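Local atomic coordinates of copper-containing nitrite reductase (Thermus scotoductus, PDB entry 6HBE), a protein that probably reduces nitrite to nitric oxide with the help of bound copper, using an electron from cytochrome c. Residues Glu259-Leu264 / Ile279-Lys284; Pro152-Tyr157 / Glu190-Arg195. All blocks are in the same frame, centred on the assembly; numbering follows the deposited sequence.

Both interactions lie in the second cupredoxin domain. Interaction 1 pairs neighbouring strands within one sheet. Interaction 2 packs that sheet against the other sheet of the sandwich. They meet at strands 277-282 and 192-194, which run parallel side by side. Probable hydrogen bonds join R281 N to I192 O and I192 N to I279 O, each 2.9 Å long. Interaction 1 is only partly buried and mainly polar: backbone bonds, a salt bridge and contact with a neighbouring subunit. Interaction 2 is buried and rests on a few methyl contacts. The first buries 567 Å² and the second 137 Å², as expected for strands within a sheet and strands facing each other.

Interaction 1: residues Glu259-Leu264 / Ile279-Lys284; sequences EGDYTL and ILRAKK
This is an antiparallel strand pair in the second cupredoxin domain. Strand 260-266 runs beside strand 277-282. G260 and A282 form one hydrogen-bonded pair, with each N bonded to the other's O. Y262 and L280 form the next, and Y262 N meets L280 O nearly straight at 2.9 Å. Between these pairs, D261 faces R281 in a non-hydrogen-bonded pair. Their side chains run side by side and point the same way. R281 has CG anti to its backbone N and bends at chi3 (-74°), which brings the NE/NH2 edge of the guanidinium alongside the carboxylate. The grip is side-on: R281 NE meets D261 OD1 at 2.8 Å and R281 NH2 meets D261 OD2 at 3.0 Å. Both oxygens use syn lone pairs, and the two planes are only 11° apart. An alanine in place of R281 would remove both donors and would probably leave the D261 carboxylate less firmly oriented. I279 CG2 packs on D261 CG at 3.5 Å. On the other face, the Y262 ring meets A282 CB edge-on, with CE1 3.8 Å away, while Y262 OH bonds to V258 O. E259 OE2 accepts a hydrogen bond from K284 N at 2.7 Å through its anti lone pair. At G260 (phi 131°) a CB would press on E259 O. R88 NH1 and Q85 NE2 of a neighbouring subunit bond to E259 O and D261 O, respectively, so this cupredoxin strand pair also meets the trimer interface.

Interaction 2: residues Pro152-Tyr157 / Glu190-Arg195; sequences PDLKLY and EPIPVR
D153 OD2 is gripped twice, by R150 NH1 in a salt bridge and by Y199 N in a hydrogen bond. Both bonds hold the D153 side chain just before strand 154-163. Beyond it the contact becomes apolar. The strand segments 154-157 and 192-194 face each other at 9.7 Å between axes, with their directions 154° apart. That spacing is too wide for backbone pairing, so side chains fill the gap. L156 and I192 reach tip to tip, and L156 CD2 meets I192 CG2 at 3.9 Å. L156 has CG beside its backbone N. I192 has CG2 anti to its own N, which directs that methyl across the gap. L154 differs, with CG anti to the backbone N (chi1 -174°). Its CD2 branch does all the touching. This methyl lies 3.8 Å from P193 O, so it rests on the backbone as well as on side chains. It also meets V194 CG1 at 4.2 Å, where the two side chains cross at about a right angle. I192 CG2 is 4.3 Å from L154 CD2, so this one methyl of I192 is shared by both leucines. All four of these apolar residues are buried. Nearby, L156 also touches L280 and V194 also touches A282, both on strand 277-282. Alternate leucines of one strand thus point into the space between two sheets, as in the hydrophobic core of a cupredoxin beta sandwich.

Interaction 1: residues Glu259-Leu264 / Ile279-Lys284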
ATOM      1  N   GLU C 259     -33.279   9.063  14.676  1.00 24.36           N
ATOM      2  CA  GLU C 259     -33.422   7.814  13.935  1.00 25.11           C
ATOM      3  C   GLU C 259     -32.764   7.892  12.536  1.00 24.97           C
ATOM      4  O   GLU C 259     -32.647   8.970  11.959  1.00 23.26           O
ATOM      5  CB  GLU C 259     -34.914   7.467  13.734  1.00 25.85           C
ATOM      6  CG  GLU C 259     -35.677   7.165  15.018  1.00 27.69           C
ATOM      7  CD  GLU C 259     -37.095   6.639  14.774  1.00 30.79           C
ATOM      8  OE1 GLU C 259     -37.817   7.183  13.915  1.00 32.64           O
ATOM      9  OE2 GLU C 259     -37.486   5.656  15.435  1.00 30.98           O
ATOM     10  N   GLY C 260     -32.411   6.723  11.996  1.00 23.22           N
ATOM     11  CA  GLY C 260     -31.853   6.585  10.669  1.00 22.60           C
ATOM     12  C   GLY C 260     -30.592   5.724  10.650  1.00 22.52           C
ATOM     13  O   GLY C 260     -30.178   5.168  11.668  1.00 22.49           O
ATOM     14  N   ASP C 261     -29.993   5.617   9.473  1.00 21.55           N
ATOM     15  CA  ASP C 261     -28.818   4.751   9.281  1.00 23.11           C
ATOM     16  C   ASP C 261     -27.512   5.479   9.677  1.00 23.57           C
ATOM     17  O   ASP C 261     -27.292   6.610   9.263  1.00 22.16           O
ATOM     18  CB  ASP C 261     -28.734   4.298   7.820  1.00 24.34           C
ATOM     19  CG  ASP C 261     -29.755   3.245   7.456  1.00 25.25           C
ATOM     20  OD1 ASP C 261     -30.519   2.772   8.349  1.00 26.28           O
ATOM     21  OD2 ASP C 261     -29.804   2.875   6.249  1.00 24.53           O
ATOM     22  N   TYR C 262     -26.679   4.812  10.482  1.00 22.43           N
ATOM     23  CA  TYR C 262     -25.371   5.280  10.855  1.00 21.84           C
ATOM     24  C   TYR C 262     -24.389   4.245  10.295  1.00 22.38           C
ATOM     25  O   TYR C 262     -24.327   3.117  10.793  1.00 22.38           O
ATOM     26  CB  TYR C 262     -25.247   5.380  12.388  1.00 21.86           C
ATOM     27  CG  TYR C 262     -26.106   6.479  13.038  1.00 21.90           C
ATOM     28  CD1 TYR C 262     -27.436   6.239  13.391  1.00 22.33           C
ATOM     29  CD2 TYR C 262     -25.579   7.727  13.308  1.00 21.25           C
ATOM     30  CE1 TYR C 262     -28.229   7.239  13.981  1.00 21.88           C
ATOM     31  CE2 TYR C 262     -26.350   8.757  13.881  1.00 22.39           C
ATOM     32  CZ  TYR C 262     -27.677   8.496  14.233  1.00 22.35           C
ATOM     33  OH  TYR C 262     -28.452   9.483  14.823  1.00 22.40           O
ATOM     34  N   THR C 263     -23.687   4.617   9.226  1.00 22.74           N
ATOM     35  CA  THR C 263     -22.924   3.654   8.423  1.00 23.00           C
ATOM     36  C   THR C 263     -21.531   3.420   9.045  1.00 21.96           C
ATOM     37  O   THR C 263     -20.794   4.371   9.281  1.00 20.79           O
ATOM     38  CB  THR C 263     -22.850   4.143   6.962  1.00 24.22           C
ATOM     39  OG1 THR C 263     -24.158   4.088   6.387  1.00 25.44           O
ATOM     40  CG2 THR C 263     -21.927   3.297   6.122  1.00 26.31           C
ATOM     41  N   LEU C 264     -21.173   2.157   9.235  1.00 19.73           N
ATOM     42  CA  LEU C 264     -19.840   1.746   9.711  1.00 20.25           C
ATOM     43  C   LEU C 264     -18.956   1.476   8.490  1.00 21.49           C
ATOM     44  O   LEU C 264     -19.339   0.706   7.579  1.00 19.60           O
ATOM     45  CB  LEU C 264     -19.967   0.465  10.540  1.00 22.78           C
ATOM     46  CG  LEU C 264     -18.691  -0.137  11.113  1.00 25.09           C
ATOM     47  CD1 LEU C 264     -18.194   0.755  12.257  1.00 25.15           C
ATOM     48  CD2 LEU C 264     -18.907  -1.580  11.590  1.00 28.70           C
ATOM     49  N   ILE C 279     -24.170  -1.242   8.079  1.00 20.94           N
ATOM     50  CA  ILE C 279     -25.188  -0.254   8.532  1.00 21.56           C
ATOM     51  C   ILE C 279     -25.651  -0.576   9.957  1.00 20.81           C
ATOM     52  O   ILE C 279     -26.032  -1.721  10.218  1.00 22.00           O
ATOM     53  CB  ILE C 279     -26.433  -0.249   7.607  1.00 23.73           C
ATOM     54  CG1 ILE C 279     -26.068   0.252   6.218  1.00 23.85           C
ATOM     55  CG2 ILE C 279     -27.554   0.647   8.170  1.00 24.22           C
ATOM     56  CD1 ILE C 279     -27.109   0.009   5.136  1.00 23.29           C
ATOM     57  N   LEU C 280     -25.607   0.421  10.855  1.00 20.22           N
ATOM     58  CA  LEU C 280     -26.323   0.414  12.138  1.00 21.41           C
ATOM     59  C   LEU C 280     -27.665   1.163  11.934  1.00 21.66           C
ATOM     60  O   LEU C 280     -27.664   2.361  11.704  1.00 21.96           O
ATOM     61  CB  LEU C 280     -25.492   1.114  13.214  1.00 22.86           C
ATOM     62  CG  LEU C 280     -24.013   0.670  13.329  1.00 22.73           C
ATOM     63  CD1 LEU C 280     -23.298   1.413  14.430  1.00 22.68           C
ATOM     64  CD2 LEU C 280     -23.883  -0.826  13.527  1.00 23.90           C
ATOM     65  N   ARG C 281     -28.794   0.451  11.989  1.00 22.83           N
ATOM     66  CA  ARG C 281     -30.101   1.035  11.658  1.00 23.27           C
ATOM     67  C   ARG C 281     -30.830   1.412  12.937  1.00 24.10           C
ATOM     68  O   ARG C 281     -31.356   0.542  13.644  1.00 22.89           O
ATOM     69  CB  ARG C 281     -30.917   0.068  10.790  1.00 24.16           C
ATOM     70  CG  ARG C 281     -32.276   0.622  10.307  1.00 24.84           C
ATOM     71  CD  ARG C 281     -32.727  -0.058   9.016  1.00 24.88           C
ATOM     72  NE  ARG C 281     -31.973   0.402   7.847  1.00 24.60           N
ATOM     73  CZ  ARG C 281     -32.011  -0.153   6.624  1.00 27.25           C
ATOM     74  NH1 ARG C 281     -32.737  -1.257   6.349  1.00 27.56           N
ATOM     75  NH2 ARG C 281     -31.311   0.406   5.631  1.00 26.95           N
ATOM     76  N   ALA C 282     -30.852   2.720  13.231  1.00 23.97           N
ATOM     77  CA  ALA C 282     -31.354   3.226  14.507  1.00 24.49           C
ATOM     78  C   ALA C 282     -32.862   3.487  14.390  1.00 25.59           C
ATOM     79  O   ALA C 282     -33.303   4.246  13.496  1.00 25.16           O
ATOM     80  CB  ALA C 282     -30.610   4.490  14.925  1.00 24.66           C
ATOM     81  N   LYS C 283     -33.635   2.806  15.241  1.00 26.40           N
ATOM     82  CA  LYS C 283     -35.117   2.983  15.344  1.00 27.05           C
ATOM     83  C   LYS C 283     -35.526   2.945  16.791  1.00 26.10           C
ATOM     84  O   LYS C 283     -35.042   2.109  17.554  1.00 26.13           O
ATOM     85  CB  LYS C 283     -35.873   1.864  14.636  1.00 29.70           C
ATOM     86  CG  LYS C 283     -35.719   1.909  13.142  1.00 33.67           C
ATOM     87  CD  LYS C 283     -36.575   0.865  12.449  1.00 40.12           C
ATOM     88  CE  LYS C 283     -36.428   0.994  10.932  1.00 45.01           C
ATOM     89  NZ  LYS C 283     -36.689  -0.309  10.269  1.00 46.15           N
ATOM     90  N   LYS C 284     -36.437   3.843  17.169  1.00 26.65           N
ATOM     91  CA  LYS C 284     -36.920   3.949  18.561  1.00 29.47           C
ATOM     92  C   LYS C 284     -37.468   2.634  19.099  1.00 28.39           C
ATOM     93  O   LYS C 284     -37.259   2.299  20.260  1.00 30.20           O
ATOM     94  CB  LYS C 284     -38.039   5.020  18.654  1.00 33.68           C
ATOM     95  CG  LYS C 284     -37.568   6.465  18.513  1.00 41.78           C
ATOM     96  CD  LYS C 284     -36.559   6.833  19.597  1.00 50.38           C
ATOM     97  CE  LYS C 284     -36.446   8.331  19.898  1.00 53.37           C
ATOM     98  NZ  LYS C 284     -36.006   9.139  18.722  1.00 56.86           N
TER

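Interaction 2: residues Pro152-Tyr157 / Glu190-Arg195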
ATOM      1  N   PRO C 152     -22.971  -1.965  28.445  1.00 32.12           N
ATOM      2  CA  PRO C 152     -23.478  -1.560  27.138  1.00 29.77           C
ATOM      3  C   PRO C 152     -24.881  -2.065  26.875  1.00 30.79           C
ATOM      4  O   PRO C 152     -25.215  -3.161  27.314  1.00 28.20           O
ATOM      5  CB  PRO C 152     -22.514  -2.236  26.152  1.00 29.83           C
ATOM      6  CG  PRO C 152     -21.252  -2.457  26.917  1.00 31.37           C
ATOM      7  CD  PRO C 152     -21.659  -2.639  28.365  1.00 32.04           C
ATOM      8  N   ASP C 153     -25.674  -1.293  26.145  1.00 28.57           N
ATOM      9  CA  ASP C 153     -26.929  -1.778  25.601  1.00 29.79           C
ATOM     10  C   ASP C 153     -26.735  -2.810  24.489  1.00 29.83           C
ATOM     11  O   ASP C 153     -27.537  -3.707  24.361  1.00 29.30           O
ATOM     12  CB  ASP C 153     -27.787  -0.600  25.116  1.00 31.39           C
ATOM     13  CG  ASP C 153     -28.151   0.356  26.258  1.00 33.21           C
ATOM     14  OD1 ASP C 153     -28.733  -0.110  27.252  1.00 37.69           O
ATOM     15  OD2 ASP C 153     -27.822   1.550  26.200  1.00 31.14           O
ATOM     16  N   LEU C 154     -25.672  -2.687  23.682  1.00 27.08           N
ATOM     17  CA  LEU C 154     -25.299  -3.726  22.717  1.00 26.76           C
ATOM     18  C   LEU C 154     -23.761  -3.725  22.513  1.00 26.87           C
ATOM     19  O   LEU C 154     -23.149  -2.658  22.384  1.00 24.45           O
ATOM     20  CB  LEU C 154     -26.010  -3.491  21.385  1.00 27.74           C
ATOM     21  CG  LEU C 154     -25.879  -4.517  20.261  1.00 30.74           C
ATOM     22  CD1 LEU C 154     -26.395  -5.922  20.602  1.00 31.74           C
ATOM     23  CD2 LEU C 154     -26.604  -3.986  19.046  1.00 29.14           C
ATOM     24  N   LYS C 155     -23.173  -4.926  22.517  1.00 26.37           N
ATOM     25  CA  LYS C 155     -21.756  -5.142  22.156  1.00 25.69           C
ATOM     26  C   LYS C 155     -21.679  -5.642  20.722  1.00 25.41           C
ATOM     27  O   LYS C 155     -22.438  -6.532  20.329  1.00 26.01           O
ATOM     28  CB  LYS C 155     -21.119  -6.152  23.098  1.00 25.37           C
ATOM     29  CG  LYS C 155     -20.988  -5.648  24.533  1.00 26.26           C
ATOM     30  CD  LYS C 155     -20.420  -6.748  25.424  1.00 28.43           C
ATOM     31  CE  LYS C 155     -20.020  -6.206  26.799  1.00 30.10           C
ATOM     32  NZ  LYS C 155     -19.444  -7.286  27.643  1.00 32.04           N
ATOM     33  N   LEU C 156     -20.736  -5.082  19.958  1.00 23.41           N
ATOM     34  CA  LEU C 156     -20.528  -5.424  18.564  1.00 22.76           C
ATOM     35  C   LEU C 156     -19.045  -5.828  18.445  1.00 22.57           C
ATOM     36  O   LEU C 156     -18.176  -5.031  18.794  1.00 22.28           O
ATOM     37  CB  LEU C 156     -20.800  -4.225  17.676  1.00 25.85           C
ATOM     38  CG  LEU C 156     -22.199  -3.586  17.742  1.00 29.02           C
ATOM     39  CD1 LEU C 156     -22.251  -2.413  16.786  1.00 32.94           C
ATOM     40  CD2 LEU C 156     -23.290  -4.587  17.378  1.00 30.51           C
ATOM     41  N   TYR C 157     -18.798  -7.049  17.984  1.00 20.81           N
ATOM     42  CA  TYR C 157     -17.441  -7.589  17.775  1.00 20.17           C
ATOM     43  C   TYR C 157     -17.198  -7.707  16.272  1.00 20.24           C
ATOM     44  O   TYR C 157     -17.950  -8.419  15.557  1.00 21.04           O
ATOM     45  CB  TYR C 157     -17.287  -8.931  18.477  1.00 20.93           C
ATOM     46  CG  TYR C 157     -17.513  -8.937  19.997  1.00 21.64           C
ATOM     47  CD1 TYR C 157     -18.785  -9.180  20.531  1.00 23.83           C
ATOM     48  CD2 TYR C 157     -16.467  -8.824  20.882  1.00 21.25           C
ATOM     49  CE1 TYR C 157     -19.008  -9.258  21.899  1.00 23.25           C
ATOM     50  CE2 TYR C 157     -16.671  -8.912  22.253  1.00 22.28           C
ATOM     51  CZ  TYR C 157     -17.968  -9.122  22.757  1.00 24.83           C
ATOM     52  OH  TYR C 157     -18.215  -9.200  24.116  1.00 26.22           O
ATOM     53  N   GLU C 190     -27.858  -7.247   5.794  1.00 22.96           N
ATOM     54  CA  GLU C 190     -28.547  -7.454   7.062  1.00 24.17           C
ATOM     55  C   GLU C 190     -28.121  -6.379   8.064  1.00 22.38           C
ATOM     56  O   GLU C 190     -27.213  -6.604   8.892  1.00 23.98           O
ATOM     57  CB  GLU C 190     -28.266  -8.863   7.630  1.00 26.77           C
ATOM     58  CG  GLU C 190     -28.750 -10.033   6.795  1.00 29.43           C
ATOM     59  CD  GLU C 190     -28.394 -11.395   7.409  1.00 34.19           C
ATOM     60  OE1 GLU C 190     -27.252 -11.895   7.247  1.00 34.18           O
ATOM     61  OE2 GLU C 190     -29.276 -11.995   8.068  1.00 38.39           O
ATOM     62  N   PRO C 191     -28.770  -5.194   8.012  1.00 22.31           N
ATOM     63  CA  PRO C 191     -28.379  -4.104   8.930  1.00 21.71           C
ATOM     64  C   PRO C 191     -28.546  -4.434  10.425  1.00 23.08           C
ATOM     65  O   PRO C 191     -29.426  -5.220  10.790  1.00 25.18           O
ATOM     66  CB  PRO C 191     -29.274  -2.927   8.499  1.00 22.55           C
ATOM     67  CG  PRO C 191     -29.706  -3.251   7.101  1.00 22.39           C
ATOM     68  CD  PRO C 191     -29.785  -4.750   7.032  1.00 21.69           C
ATOM     69  N   ILE C 192     -27.677  -3.885  11.253  1.00 21.59           N
ATOM     70  CA  ILE C 192     -27.662  -4.148  12.708  1.00 21.88           C
ATOM     71  C   ILE C 192     -28.652  -3.213  13.466  1.00 22.46           C
ATOM     72  O   ILE C 192     -28.489  -1.985  13.438  1.00 22.37           O
ATOM     73  CB  ILE C 192     -26.240  -3.999  13.268  1.00 22.02           C
ATOM     74  CG1 ILE C 192     -25.293  -5.043  12.662  1.00 22.19           C
ATOM     75  CG2 ILE C 192     -26.232  -4.081  14.798  1.00 22.83           C
ATOM     76  CD1 ILE C 192     -23.814  -4.726  12.866  1.00 23.12           C
ATOM     77  N   PRO C 193     -29.713  -3.769  14.097  1.00 24.06           N
ATOM     78  CA  PRO C 193     -30.683  -2.862  14.744  1.00 23.33           C
ATOM     79  C   PRO C 193     -30.127  -2.247  16.026  1.00 22.35           C
ATOM     80  O   PRO C 193     -29.571  -2.957  16.841  1.00 24.11           O
ATOM     81  CB  PRO C 193     -31.891  -3.794  15.070  1.00 24.40           C
ATOM     82  CG  PRO C 193     -31.725  -4.979  14.152  1.00 26.39           C
ATOM     83  CD  PRO C 193     -30.220  -5.154  14.061  1.00 26.50           C
ATOM     84  N   VAL C 194     -30.278  -0.927  16.169  1.00 22.00           N
ATOM     85  CA  VAL C 194     -29.917  -0.184  17.377  1.00 21.60           C
ATOM     86  C   VAL C 194     -31.019   0.847  17.660  1.00 22.23           C
ATOM     87  O   VAL C 194     -31.871   1.085  16.821  1.00 23.88           O
ATOM     88  CB  VAL C 194     -28.536   0.531  17.244  1.00 22.98           C
ATOM     89  CG1 VAL C 194     -27.415  -0.484  16.911  1.00 23.86           C
ATOM     90  CG2 VAL C 194     -28.566   1.697  16.259  1.00 21.51           C
ATOM     91  N   ARG C 195     -30.993   1.434  18.846  1.00 22.86           N
ATOM     92  CA  ARG C 195     -31.913   2.516  19.229  1.00 24.74           C
ATOM     93  C   ARG C 195     -31.157   3.839  19.448  1.00 23.95           C
ATOM     94  O   ARG C 195     -30.060   3.840  20.048  1.00 23.62           O
ATOM     95  CB  ARG C 195     -32.617   2.187  20.551  1.00 26.03           C
ATOM     96  CG  ARG C 195     -33.405   0.887  20.560  1.00 27.48           C
ATOM     97  CD  ARG C 195     -34.122   0.718  21.906  1.00 31.56           C
ATOM     98  NE  ARG C 195     -34.738  -0.601  22.002  1.00 34.54           N
ATOM     99  CZ  ARG C 195     -34.917  -1.304  23.130  1.00 41.87           C
ATOM    100  NH1 ARG C 195     -34.543  -0.832  24.329  1.00 40.96           N
ATOM    101  NH2 ARG C 195     -35.467  -2.519  23.056  1.00 42.40           N
TER